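Local coordinates for protein AlyQ (Persicobacter sp. CCB-QB2, PDB 7D29) that probably binds carbohydrate, as a beta-sandwich module of the F5/8 type C family from a probable alginate lyase, and carries a bound calcium ion, at residues 58-63 with 127-132; 20-25 with 33-38; 7-12 with 131-136. All coordinates share one frame; numbering follows the deposited sequence. Where two conformers were deposited one is given.

Contact 1 (58-63 with 127-132); sequences VKAAWY and TEVAIF. With CA (calcium ion), chain B.
F132 turns one face of its ring to K59, whose CE sits over that face, offset toward the rim, in a CH-pi contact 3.8 Å from the ring centroid. The lysine chain, extended beyond CG, crosses the phenylalanine side chain at about a right angle, and its NZ ends off-centre over the ring as a cation-pi partner, 4.6 Å from the centroid. A serine in place of K59 ends at OG, and the face of F132 would probably lose its aliphatic cover and its cation-pi partner. At the other end, the Y63 ring meets CG2 of T127 edge-on, while the W62 ring has A60 CB over one face and gives its NE1 to Y101.

Between these ends the backbones pair antiparallel. K59 N reaches A130 O at 2.8 Å, almost straight (171°), A130 N returns to K59 O, and A61 N binds E128 O. On the face away from K59, V58, V129 and I131 pack on F47, I111 and I113 of the second sheet. T127 N donates to A61 O, and a water ties T127 OG1 to W62 O. T127 and E128 thus both face A61, a classic beta bulge, from which T127 O binds calcium at 2.3 Å, completing a site made with the loop residues N26, D29, N31 and T34 of this F5/8 type C beta-sandwich.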
ATOM      1  N   VAL A  58       4.123   1.051   6.427  1.00  8.14           N
ATOM      2  CA  VAL A  58       3.333   1.400   5.226  1.00  8.17           C
ATOM      3  C   VAL A  58       1.901   1.539   5.702  1.00  8.30           C
ATOM      4  O   VAL A  58       1.412   0.638   6.382  1.00  8.63           O
ATOM      5  CB  VAL A  58       3.456   0.360   4.094  1.00  8.83           C
ATOM      6  CG1 VAL A  58       2.518   0.661   2.939  1.00  9.04           C
ATOM      7  CG2 VAL A  58       4.869   0.248   3.597  1.00  8.74           C
ATOM      8  N   LYS A  59       1.265   2.647   5.358  1.00  8.67           N
ATOM      9  CA  LYS A  59      -0.172   2.851   5.672  1.00  8.87           C
ATOM     10  C   LYS A  59      -0.952   2.723   4.387  1.00  8.94           C
ATOM     11  O   LYS A  59      -0.560   3.274   3.338  1.00  8.40           O
ATOM     12  CB  LYS A  59      -0.449   4.193   6.323  1.00  9.40           C
ATOM     13  CG  LYS A  59       0.368   4.471   7.561  1.00 11.42           C
ATOM     14  CD  LYS A  59      -0.012   5.786   8.210  1.00 13.55           C
ATOM     15  CE  LYS A  59       0.824   6.036   9.447  1.00 15.99           C
ATOM     16  NZ  LYS A  59       0.181   7.031  10.324  1.00 21.26           N
ATOM     17  N   ALA A  60      -2.073   2.015   4.435  1.00  8.73           N
ATOM     18  CA  ALA A  60      -2.971   1.981   3.267  1.00  7.77           C
ATOM     19  C   ALA A  60      -4.388   2.257   3.754  1.00  8.12           C
ATOM     20  O   ALA A  60      -4.780   1.690   4.779  1.00  8.81           O
ATOM     21  CB  ALA A  60      -2.887   0.671   2.541  1.00  8.58           C
ATOM     22  N   ALA A  61      -5.126   3.068   3.009  1.00  7.30           N
ATOM     23  CA  ALA A  61      -6.575   3.291   3.218  1.00  7.36           C
ATOM     24  C   ALA A  61      -7.284   2.498   2.145  1.00  7.97           C
ATOM     25  O   ALA A  61      -6.959   2.650   0.987  1.00  7.99           O
ATOM     26  CB  ALA A  61      -6.966   4.753   3.104  1.00  7.22           C
ATOM     27  N   TRP A  62      -8.210   1.689   2.552  1.00  7.53           N
ATOM     28  CA  TRP A  62      -8.874   0.721   1.657  1.00  8.40           C
ATOM     29  C   TRP A  62     -10.217   1.289   1.208  1.00  9.46           C
ATOM     30  O   TRP A  62     -10.944   1.860   2.024  1.00  9.22           O
ATOM     31  CB  TRP A  62      -9.031  -0.611   2.399  1.00  7.94           C
ATOM     32  CG  TRP A  62      -7.716  -1.268   2.664  1.00  7.97           C
ATOM     33  CD1 TRP A  62      -6.975  -1.185   3.818  1.00  8.42           C
ATOM     34  CD2 TRP A  62      -6.968  -2.090   1.771  1.00  7.87           C
ATOM     35  NE1 TRP A  62      -5.799  -1.860   3.678  1.00  8.49           N
ATOM     36  CE2 TRP A  62      -5.780  -2.456   2.446  1.00  8.49           C
ATOM     37  CE3 TRP A  62      -7.153  -2.530   0.444  1.00  8.43           C
ATOM     38  CZ2 TRP A  62      -4.825  -3.258   1.844  1.00  8.62           C
ATOM     39  CZ3 TRP A  62      -6.205  -3.348  -0.124  1.00  8.15           C
ATOM     40  CH2 TRP A  62      -5.047  -3.685   0.564  1.00  8.24           C
ATOM     41  N   TYR A  63     -10.564   1.104  -0.066  1.00  9.53           N
ATOM     42  CA  TYR A  63     -11.911   1.431  -0.565  1.00  9.77           C
ATOM     43  C   TYR A  63     -12.940   0.563   0.164  1.00 10.07           C
ATOM     44  O   TYR A  63     -12.728  -0.668   0.270  1.00  8.90           O
ATOM     45  CB  TYR A  63     -11.949   1.089  -2.045  1.00 10.01           C
ATOM     46  CG  TYR A  63     -13.270   1.395  -2.700  1.00 10.24           C
ATOM     47  CD1 TYR A  63     -13.706   2.703  -2.813  1.00 11.07           C
ATOM     48  CD2 TYR A  63     -14.011   0.389  -3.279  1.00 11.91           C
ATOM     49  CE1 TYR A  63     -14.892   3.009  -3.469  1.00 13.53           C
ATOM     50  CE2 TYR A  63     -15.193   0.688  -3.938  1.00 13.18           C
ATOM     51  CZ  TYR A  63     -15.638   1.990  -4.013  1.00 14.69           C
ATOM     52  OH  TYR A  63     -16.834   2.276  -4.642  1.00 17.12           O
ATOM     53  N   THR A 127      -7.484   3.625  -1.615  1.00  7.43           N
ATOM     54  CA  THR A 127      -7.704   5.060  -1.800  1.00  7.72           C
ATOM     55  C   THR A 127      -6.484   5.920  -1.482  1.00  8.47           C
ATOM     56  O   THR A 127      -6.361   7.023  -2.078  1.00  8.93           O
ATOM     57  CB  THR A 127      -8.877   5.510  -0.934  1.00  8.23           C
ATOM     58  OG1 THR A 127      -8.556   5.307   0.441  1.00  8.44           O
ATOM     59  CG2 THR A 127     -10.147   4.800  -1.304  1.00  8.40           C
ATOM     60  N   GLU A 128      -5.591   5.473  -0.616  1.00  8.44           N
ATOM     61  CA  GLU A 128      -4.404   6.265  -0.209  0.51  8.92           C
ATOM     62  C   GLU A 128      -3.338   5.313   0.315  1.00  8.16           C
ATOM     63  O   GLU A 128      -3.683   4.347   0.968  1.00  7.07           O
ATOM     64  CB  GLU A 128      -4.706   7.297   0.888  0.51  9.42           C
ATOM     65  CG  GLU A 128      -3.657   8.403   1.101  0.51 10.52           C
ATOM     66  CD  GLU A 128      -4.114   9.488   2.095  0.51 11.38           C
ATOM     67  OE1 GLU A 128      -5.145   9.249   2.806  0.51 13.22           O
ATOM     68  OE2 GLU A 128      -3.493  10.571   2.195  0.51 10.49           O
ATOM     69  N   VAL A 129      -2.090   5.653   0.042  1.00  8.38           N
ATOM     70  CA  VAL A 129      -0.935   4.943   0.626  1.00  8.33           C
ATOM     71  C   VAL A 129       0.056   6.000   1.108  1.00  8.25           C
ATOM     72  O   VAL A 129       0.282   7.041   0.429  1.00  7.90           O
ATOM     73  CB  VAL A 129      -0.274   3.985  -0.379  1.00  8.48           C
ATOM     74  CG1 VAL A 129       1.013   3.431   0.158  1.00  8.38           C
ATOM     75  CG2 VAL A 129      -1.217   2.869  -0.778  1.00  8.19           C
ATOM     76  N   ALA A 130       0.697   5.724   2.235  1.00  8.65           N
ATOM     77  CA  ALA A 130       1.807   6.556   2.703  1.00  9.28           C
ATOM     78  C   ALA A 130       2.867   5.621   3.274  1.00  9.51           C
ATOM     79  O   ALA A 130       2.532   4.540   3.785  1.00  9.23           O
ATOM     80  CB  ALA A 130       1.388   7.614   3.683  1.00  9.47           C
ATOM     81  N   ILE A 131       4.118   6.063   3.163  1.00  8.59           N
ATOM     82  CA  ILE A 131       5.280   5.201   3.495  1.00  9.24           C
ATOM     83  C   ILE A 131       6.091   5.987   4.501  1.00  9.82           C
ATOM     84  O   ILE A 131       6.506   7.174   4.186  1.00 11.72           O
ATOM     85  CB  ILE A 131       6.035   4.813   2.220  1.00  9.52           C
ATOM     86  CG1 ILE A 131       5.090   4.059   1.285  1.00 10.67           C
ATOM     87  CG2 ILE A 131       7.295   4.017   2.538  1.00  8.84           C
ATOM     88  CD1 ILE A 131       5.665   3.763  -0.067  1.00 12.47           C
ATOM     89  N   PHE A 132       6.489   5.315   5.579  1.00  8.83           N
ATOM     90  CA  PHE A 132       7.077   5.982   6.749  1.00  9.74           C
ATOM     91  C   PHE A 132       8.357   5.339   7.257  1.00 10.76           C
ATOM     92  O   PHE A 132       8.613   4.132   7.125  1.00  9.56           O
ATOM     93  CB  PHE A 132       6.099   5.942   7.915  1.00 11.51           C
ATOM     94  CG  PHE A 132       4.846   6.716   7.669  1.00 13.44           C
ATOM     95  CD1 PHE A 132       3.867   6.185   6.847  1.00 15.30           C
ATOM     96  CD2 PHE A 132       4.716   8.016   8.124  1.00 16.44           C
ATOM     97  CE1 PHE A 132       2.682   6.869   6.651  1.00 16.88           C
ATOM     98  CE2 PHE A 132       3.534   8.719   7.887  1.00 16.40           C
ATOM     99  CZ  PHE A 132       2.565   8.165   7.108  1.00 15.76           C
TER
HETATM  100 CA    CA B 401      -6.981   8.801  -3.373  1.00 14.20          CA
HETATM  101  O   HOH W   1     -10.610   4.599   2.262  1.00  9.42           O

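Contact 2 (20-25 with 33-38); sequences DGNLPE and STRWSA. With CA (calcium ion), chain B.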
ATOM      1  N   ASP A  20      -8.305  -0.173 -13.842  1.00  9.36           N
ATOM      2  CA  ASP A  20      -9.562  -0.175 -14.624  1.00 10.50           C
ATOM      3  C   ASP A  20      -9.965   1.250 -15.010  1.00 11.05           C
ATOM      4  O   ASP A  20     -11.173   1.435 -15.281  1.00 12.82           O
ATOM      5  CB  ASP A  20     -10.675  -0.851 -13.817  1.00 10.70           C
ATOM      6  CG  ASP A  20     -11.239   0.002 -12.696  1.00 11.99           C
ATOM      7  OD1 ASP A  20     -10.498   0.871 -12.205  1.00 11.40           O
ATOM      8  OD2 ASP A  20     -12.424  -0.239 -12.325  1.00 12.29           O
ATOM      9  N   GLY A  21      -9.047   2.226 -14.978  1.00  9.47           N
ATOM     10  CA  GLY A  21      -9.345   3.648 -15.146  1.00  9.31           C
ATOM     11  C   GLY A  21      -9.266   4.395 -13.852  1.00 10.17           C
ATOM     12  O   GLY A  21      -9.047   5.595 -13.884  1.00 11.73           O
ATOM     13  N   ASN A  22      -9.375   3.674 -12.739  1.00 10.04           N
ATOM     14  CA  ASN A  22      -9.030   4.200 -11.402  1.00  9.51           C
ATOM     15  C   ASN A  22      -7.510   4.079 -11.231  1.00  9.08           C
ATOM     16  O   ASN A  22      -7.020   2.986 -10.939  1.00  9.14           O
ATOM     17  CB  ASN A  22      -9.849   3.481 -10.332  1.00  9.49           C
ATOM     18  CG  ASN A  22     -11.326   3.810 -10.433  1.00 10.36           C
ATOM     19  OD1 ASN A  22     -11.739   4.908 -10.056  1.00 10.31           O
ATOM     20  ND2 ASN A  22     -12.115   2.866 -10.956  1.00 11.19           N
ATOM     21  N   LEU A  23      -6.800   5.166 -11.484  1.00  9.36           N
ATOM     22  CA  LEU A  23      -5.348   5.137 -11.759  1.00 10.23           C
ATOM     23  C   LEU A  23      -4.547   4.903 -10.480  1.00  9.41           C
ATOM     24  O   LEU A  23      -4.918   5.378  -9.417  1.00  9.06           O
ATOM     25  CB  LEU A  23      -4.902   6.445 -12.387  1.00 11.02           C
ATOM     26  CG  LEU A  23      -5.423   6.717 -13.791  1.00 11.75           C
ATOM     27  CD1 LEU A  23      -4.870   8.060 -14.251  1.00 14.09           C
ATOM     28  CD2 LEU A  23      -5.016   5.600 -14.702  1.00 12.64           C
ATOM     29  N   PRO A  24      -3.380   4.248 -10.620  1.00  9.88           N
ATOM     30  CA  PRO A  24      -2.457   4.078  -9.502  1.00  9.70           C
ATOM     31  C   PRO A  24      -2.119   5.383  -8.789  1.00  9.97           C
ATOM     32  O   PRO A  24      -2.094   5.392  -7.541  1.00 10.21           O
ATOM     33  CB  PRO A  24      -1.231   3.471 -10.199  1.00  9.67           C
ATOM     34  CG  PRO A  24      -1.811   2.674 -11.329  1.00  9.29           C
ATOM     35  CD  PRO A  24      -2.881   3.608 -11.855  1.00  9.46           C
ATOM     36  N   GLU A  25      -1.969   6.493  -9.533  1.00  9.79           N
ATOM     37  CA  GLU A  25      -1.633   7.817  -8.932  1.00 11.97           C
ATOM     38  C   GLU A  25      -2.730   8.295  -7.968  1.00  9.71           C
ATOM     39  O   GLU A  25      -2.452   9.184  -7.131  1.00  9.47           O
ATOM     40  CB  GLU A  25      -1.461   8.905 -10.013  1.00 14.52           C
ATOM     41  CG  GLU A  25      -2.803   9.281 -10.655  1.00 18.36           C
ATOM     42  CD  GLU A  25      -2.877  10.354 -11.735  1.00 23.93           C
ATOM     43  OE1 GLU A  25      -2.339  10.166 -12.803  1.00 22.51           O
ATOM     44  OE2 GLU A  25      -3.553  11.364 -11.494  1.00 36.32           O
ATOM     45  N   SER A  33     -11.590   9.854  -1.534  1.00 11.14           N
ATOM     46  CA  SER A  33     -12.723   9.668  -2.473  0.50 12.22           C
ATOM     47  C   SER A  33     -12.231   9.179  -3.833  1.00 12.76           C
ATOM     48  O   SER A  33     -13.086   8.912  -4.682  1.00 13.90           O
ATOM     49  CB  SER A  33     -13.530  10.948  -2.628  0.50 12.94           C
ATOM     50  OG  SER A  33     -14.308  11.161  -1.467  0.50 13.91           O
ATOM     51  N   THR A  34     -10.917   9.083  -4.043  1.00 10.18           N
ATOM     52  CA  THR A  34     -10.349   8.531  -5.301  1.00 10.11           C
ATOM     53  C   THR A  34      -9.533   7.282  -4.986  1.00 10.18           C
ATOM     54  O   THR A  34      -8.932   7.206  -3.892  1.00  9.98           O
ATOM     55  CB  THR A  34      -9.456   9.540  -6.011  1.00 10.41           C
ATOM     56  OG1 THR A  34      -8.307   9.755  -5.186  1.00  9.15           O
ATOM     57  CG2 THR A  34     -10.177  10.852  -6.276  1.00 10.88           C
ATOM     58  N   ARG A  35      -9.460   6.377  -5.923  1.00  9.61           N
ATOM     59  CA  ARG A  35      -8.816   5.074  -5.678  1.00  9.25           C
ATOM     60  C   ARG A  35      -8.061   4.582  -6.894  1.00  8.88           C
ATOM     61  O   ARG A  35      -8.330   5.021  -8.037  1.00  9.21           O
ATOM     62  CB  ARG A  35      -9.861   4.014  -5.300  1.00  9.09           C
ATOM     63  CG  ARG A  35     -10.793   3.640  -6.463  1.00  9.39           C
ATOM     64  CD  ARG A  35     -11.923   2.747  -6.008  1.00  9.99           C
ATOM     65  NE  ARG A  35     -12.741   2.293  -7.127  1.00 10.60           N
ATOM     66  CZ  ARG A  35     -13.893   2.825  -7.515  1.00 12.62           C
ATOM     67  NH1 ARG A  35     -14.417   3.872  -6.884  1.00 14.11           N
ATOM     68  NH2 ARG A  35     -14.524   2.300  -8.567  1.00 14.94           N
ATOM     69  N   TRP A  36      -7.137   3.667  -6.621  1.00  8.82           N
ATOM     70  CA  TRP A  36      -6.659   2.660  -7.601  1.00  8.42           C
ATOM     71  C   TRP A  36      -7.531   1.418  -7.500  1.00  8.66           C
ATOM     72  O   TRP A  36      -7.810   0.985  -6.382  1.00  9.00           O
ATOM     73  CB  TRP A  36      -5.193   2.318  -7.329  1.00  8.39           C
ATOM     74  CG  TRP A  36      -4.714   1.098  -8.046  1.00  8.88           C
ATOM     75  CD1 TRP A  36      -4.530   0.982  -9.380  1.00  9.43           C
ATOM     76  CD2 TRP A  36      -4.355  -0.175  -7.471  1.00  9.34           C
ATOM     77  NE1 TRP A  36      -4.145  -0.280  -9.694  1.00 10.06           N
ATOM     78  CE2 TRP A  36      -3.969  -1.008  -8.545  1.00  9.61           C
ATOM     79  CE3 TRP A  36      -4.361  -0.719  -6.175  1.00  8.88           C
ATOM     80  CZ2 TRP A  36      -3.511  -2.320  -8.350  1.00  9.57           C
ATOM     81  CZ3 TRP A  36      -3.867  -1.986  -5.990  1.00  9.00           C
ATOM     82  CH2 TRP A  36      -3.525  -2.805  -7.068  1.00  9.38           C
ATOM     83  N   SER A  37      -7.968   0.880  -8.632  1.00  8.08           N
ATOM     84  CA  SER A  37      -8.684  -0.411  -8.681  1.00  8.82           C
ATOM     85  C   SER A  37      -8.025  -1.307  -9.730  1.00  9.10           C
ATOM     86  O   SER A  37      -7.775  -0.865 -10.868  1.00  8.66           O
ATOM     87  CB  SER A  37     -10.164  -0.298  -8.947  1.00  9.21           C
ATOM     88  OG  SER A  37     -10.846   0.415  -7.922  1.00 10.22           O
ATOM     89  N   ALA A  38      -7.855  -2.556  -9.355  1.00  8.80           N
ATOM     90  CA  ALA A  38      -7.485  -3.643 -10.281  1.00  9.27           C
ATOM     91  C   ALA A  38      -8.129  -4.915  -9.784  1.00 10.62           C
ATOM     92  O   ALA A  38      -8.024  -5.270  -8.583  1.00 10.02           O
ATOM     93  CB  ALA A  38      -6.009  -3.781 -10.417  1.00  9.95           C
TER
HETATM   94 CA    CA B 401      -6.981   8.801  -3.373  1.00 14.20          CA
HETATM   95  O   HOH W   2     -13.431  -0.052  -9.779  1.00 17.23           O
HETATM   96  O   HOH W   3     -11.125   6.912  -8.273  1.00  9.97           O
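D20 enters against S37: its N gives a weak hydrogen bond to S37 O, and OD1 rests 3.5 Å from S37 CB. That same OD1 takes two donors from one face of the carboxylate, N22 N and N22 ND2, the latter at 2.9 Å. The bond from ND2 holds the side-chain amide and the one from N closes the Asx turn, while a water carries OD2 across to R35 NH2.

N22 then lies over one face of the R35 guanidinium, its amide tilted 30° to it with OD1 3.9 Å above the centre; ND2 and NH2, both donors, do not bond. R35 has CG between its backbone N and carbonyl carbon (chi1 68°) and runs extended to NE, which carries the guanidinium against that amide. S37 helps to set its rotation, together with the in-plane water on NH2: R35 NE reaches S37 OG at 2.8 Å, in plane, and S37 OG also bonds S125. A second water joins N22 OD1 to R35 N. N22 O accepts S37 N at 3.3 Å.

At L23 the backbone passes the edge of the W36 ring, and P24 follows with CG 3.7 Å from W36 CD1; W36 NE1 goes to A18 O. T34, just before R35, binds calcium through O and OG1. The arrangement is an Asx turn clasped to the start of strand 36-39, closing the loop that wraps the calcium site.

Contact 3 (7-12 with 131-136); sequences MQYDIV and IFHAGE
M7 and H133 form an antiparallel hydrogen-bonded pair: M7 N donates to H133 O and H133 N to M7 O, both at 2.9 Å. Next to them Q8 faces F132 as a non-hydrogen-bonded pair, and the ladder ends with Y9 N to I131 O, nearly straight at 166°. Beyond it a water takes over, giving to Y9 O and accepting from I131 N, where the backbones part.

The side-chain contacts are mostly van der Waals. Q8, extended with CG anti to its N (chi1 174°), runs alongside F132 and brings NE2 to 3.5 Å from CE2; the amide and ring planes are 73° apart. Y9 lies beside H133 with OH 3.3 Å from H133 CB. I11 crosses I131 at about a right angle, CD1 to CD1 4.1 Å, both against F47.

Polar ends meet through solvent and the next strand. A water, 2.8 Å from H133 ND1 and in the plane of the imidazole, also gives a bond to Y9 OH, which is bonded to T54 O as well. Here the first and last strands of the chain are paired, bringing its ends near each other, as is common in F5/8 type C domains.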
ATOM      1  N   MET A   7       8.967  10.203   9.962  1.00 14.61           N
ATOM      2  CA  MET A   7       9.244  10.704   8.592  0.50 14.45           C
ATOM      3  C   MET A   7       8.239  10.063   7.626  1.00 13.24           C
ATOM      4  O   MET A   7       8.036   8.851   7.731  1.00 11.93           O
ATOM      5  CB  MET A   7      10.652  10.341   8.125  0.50 16.26           C
ATOM      6  CG  MET A   7      11.761  10.770   9.065  0.50 18.82           C
ATOM      7  SD  MET A   7      13.315  10.247   8.332  0.50 21.88           S
ATOM      8  CE  MET A   7      13.167  11.082   6.755  0.50 20.90           C
ATOM      9  N   GLN A   8       7.566  10.948   6.785  1.00 11.51           N
ATOM     10  CA  GLN A   8       6.677  10.428   5.731  1.00 12.61           C
ATOM     11  C   GLN A   8       7.356  10.727   4.414  1.00 12.39           C
ATOM     12  O   GLN A   8       7.560  11.899   4.117  1.00 12.27           O
ATOM     13  CB  GLN A   8       5.351  11.182   5.872  1.00 16.73           C
ATOM     14  CG  GLN A   8       4.332  10.910   4.800  1.00 19.54           C
ATOM     15  CD  GLN A   8       3.093  11.744   5.112  1.00 24.76           C
ATOM     16  OE1 GLN A   8       2.596  12.483   4.273  1.00 25.03           O
ATOM     17  NE2 GLN A   8       2.598  11.676   6.345  1.00 23.86           N
ATOM     18  N   TYR A   9       7.749   9.706   3.652  1.00 10.46           N
ATOM     19  CA  TYR A   9       8.596   9.898   2.478  1.00 10.00           C
ATOM     20  C   TYR A   9       7.737  10.313   1.287  1.00  9.91           C
ATOM     21  O   TYR A   9       6.629   9.789   1.034  1.00  9.20           O
ATOM     22  CB  TYR A   9       9.306   8.603   2.159  1.00 10.53           C
ATOM     23  CG  TYR A   9      10.303   8.196   3.214  1.00 11.29           C
ATOM     24  CD1 TYR A   9      11.386   9.005   3.514  1.00 13.05           C
ATOM     25  CD2 TYR A   9      10.221   6.976   3.839  1.00 10.99           C
ATOM     26  CE1 TYR A   9      12.331   8.640   4.453  1.00 13.21           C
ATOM     27  CE2 TYR A   9      11.155   6.587   4.785  1.00 12.38           C
ATOM     28  CZ  TYR A   9      12.243   7.398   5.050  1.00 12.93           C
ATOM     29  OH  TYR A   9      13.217   7.018   5.931  1.00 11.81           O
ATOM     30  N   ASP A  10       8.303  11.205   0.503  1.00 10.89           N
ATOM     31  CA  ASP A  10       7.746  11.578  -0.806  1.00 12.88           C
ATOM     32  C   ASP A  10       7.687  10.351  -1.700  1.00 12.52           C
ATOM     33  O   ASP A  10       8.631   9.513  -1.686  1.00 13.32           O
ATOM     34  CB  ASP A  10       8.654  12.678  -1.341  1.00 15.49           C
ATOM     35  CG  ASP A  10       8.067  13.708  -2.270  1.00 20.13           C
ATOM     36  OD1 ASP A  10       8.893  14.340  -2.900  1.00 19.54           O
ATOM     37  OD2 ASP A  10       6.816  13.833  -2.420  1.00 22.41           O
ATOM     38  N   ILE A  11       6.619  10.215  -2.478  1.00 11.36           N
ATOM     39  CA  ILE A  11       6.453   9.105  -3.448  1.00 12.07           C
ATOM     40  C   ILE A  11       6.546   9.766  -4.826  1.00 12.53           C
ATOM     41  O   ILE A  11       5.660  10.563  -5.168  1.00 13.43           O
ATOM     42  CB  ILE A  11       5.151   8.307  -3.228  1.00 11.95           C
ATOM     43  CG1 ILE A  11       5.161   7.656  -1.834  1.00 12.66           C
ATOM     44  CG2 ILE A  11       5.009   7.316  -4.363  1.00 12.65           C
ATOM     45  CD1 ILE A  11       3.808   7.157  -1.329  1.00 13.38           C
ATOM     46  N   VAL A  12       7.652   9.532  -5.520  1.00 12.62           N
ATOM     47  CA  VAL A  12       7.993  10.260  -6.771  1.00 14.18           C
ATOM     48  C   VAL A  12       7.272   9.625  -7.955  1.00 14.07           C
ATOM     49  O   VAL A  12       7.183  10.305  -9.006  1.00 15.73           O
ATOM     50  CB  VAL A  12       9.515  10.352  -7.003  1.00 16.20           C
ATOM     51  CG1 VAL A  12      10.189  11.002  -5.797  1.00 18.29           C
ATOM     52  CG2 VAL A  12      10.131   9.027  -7.367  1.00 17.66           C
ATOM     53  N   ILE A 131       4.118   6.063   3.163  1.00  8.59           N
ATOM     54  CA  ILE A 131       5.280   5.201   3.495  1.00  9.24           C
ATOM     55  C   ILE A 131       6.091   5.987   4.501  1.00  9.82           C
ATOM     56  O   ILE A 131       6.506   7.174   4.186  1.00 11.72           O
ATOM     57  CB  ILE A 131       6.035   4.813   2.220  1.00  9.52           C
ATOM     58  CG1 ILE A 131       5.090   4.059   1.285  1.00 10.67           C
ATOM     59  CG2 ILE A 131       7.295   4.017   2.538  1.00  8.84           C
ATOM     60  CD1 ILE A 131       5.665   3.763  -0.067  1.00 12.47           C
ATOM     61  N   PHE A 132       6.489   5.315   5.579  1.00  8.83           N
ATOM     62  CA  PHE A 132       7.077   5.982   6.749  1.00  9.74           C
ATOM     63  C   PHE A 132       8.357   5.339   7.257  1.00 10.76           C
ATOM     64  O   PHE A 132       8.613   4.132   7.125  1.00  9.56           O
ATOM     65  CB  PHE A 132       6.099   5.942   7.915  1.00 11.51           C
ATOM     66  CG  PHE A 132       4.846   6.716   7.669  1.00 13.44           C
ATOM     67  CD1 PHE A 132       3.867   6.185   6.847  1.00 15.30           C
ATOM     68  CD2 PHE A 132       4.716   8.016   8.124  1.00 16.44           C
ATOM     69  CE1 PHE A 132       2.682   6.869   6.651  1.00 16.88           C
ATOM     70  CE2 PHE A 132       3.534   8.719   7.887  1.00 16.40           C
ATOM     71  CZ  PHE A 132       2.565   8.165   7.108  1.00 15.76           C
ATOM     72  N   HIS A 133       9.112   6.187   7.940  1.00 10.78           N
ATOM     73  CA  HIS A 133      10.100   5.783   8.962  1.00 11.44           C
ATOM     74  C   HIS A 133       9.524   6.265  10.269  1.00 12.56           C
ATOM     75  O   HIS A 133       9.680   7.482  10.578  1.00 12.45           O
ATOM     76  CB  HIS A 133      11.485   6.339   8.701  1.00 11.91           C
ATOM     77  CG  HIS A 133      12.514   5.745   9.613  1.00 12.81           C
ATOM     78  ND1 HIS A 133      13.843   6.082   9.527  1.00 15.07           N
ATOM     79  CD2 HIS A 133      12.416   4.792  10.560  1.00 14.92           C
ATOM     80  CE1 HIS A 133      14.522   5.392  10.433  1.00 15.50           C
ATOM     81  NE2 HIS A 133      13.666   4.587  11.087  1.00 13.23           N
ATOM     82  N   ALA A 134       8.738   5.415  10.926  1.00 13.93           N
ATOM     83  CA  ALA A 134       7.957   5.804  12.114  1.00 14.84           C
ATOM     84  C   ALA A 134       8.830   5.698  13.372  1.00 18.47           C
ATOM     85  O   ALA A 134       9.704   4.805  13.474  1.00 16.20           O
ATOM     86  CB  ALA A 134       6.697   4.980  12.202  1.00 15.01           C
ATOM     87  N   GLY A 135       8.623   6.586  14.339  1.00 20.30           N
ATOM     88  CA  GLY A 135       9.266   6.406  15.653  1.00 24.76           C
ATOM     89  C   GLY A 135       8.281   5.795  16.636  1.00 27.89           C
ATOM     90  O   GLY A 135       7.234   5.285  16.173  1.00 25.07           O
ATOM     91  N   GLU A 136       8.575   5.904  17.940  1.00 33.65           N
ATOM     92  CA  GLU A 136       7.698   5.446  19.062  1.00 36.88           C
ATOM     93  C   GLU A 136       6.380   6.232  18.986  1.00 35.06           C
ATOM     94  O   GLU A 136       6.428   7.452  18.896  1.00 39.26           O
ATOM     95  CB  GLU A 136       8.388   5.622  20.425  1.00 40.94           C
ATOM     96  CG  GLU A 136       9.025   6.987  20.639  0.10 38.00           C
ATOM     97  CD  GLU A 136       9.062   7.451  22.084  0.10 36.84           C
ATOM     98  OE1 GLU A 136      10.172   7.561  22.635  0.10 35.35           O
ATOM     99  OE2 GLU A 136       7.983   7.710  22.648  0.10 35.74           O
TER
HETATM  100  O   HOH W   4       4.310   8.616   1.999  1.00 12.18           O
HETATM  101  O   HOH W   5      15.168   7.831   7.866  1.00 26.74           O

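Contacts 1 and 3 use strand 123-133 itself; contact 2 reaches it through its neighbour 36-39. Contact 1 is the core one, pairing the strand with 52-62 along a regular antiparallel ladder whose apolar face is buried. Contact 3 continues from I131 and F132 to the far end of the same strand, partly buried, with a shorter ladder and more water. Contact 2 adds to two backbone bonds, one of them weak, a set of side-chain and water-mediated bonds and an amide laid over a guanidinium face, without a strand ladder. Contacts 1 and 2 share the calcium, through T127 and T34, and touch where Y63 meets R35; contacts 2 and 3 are about 8 Å apart at their nearest atoms.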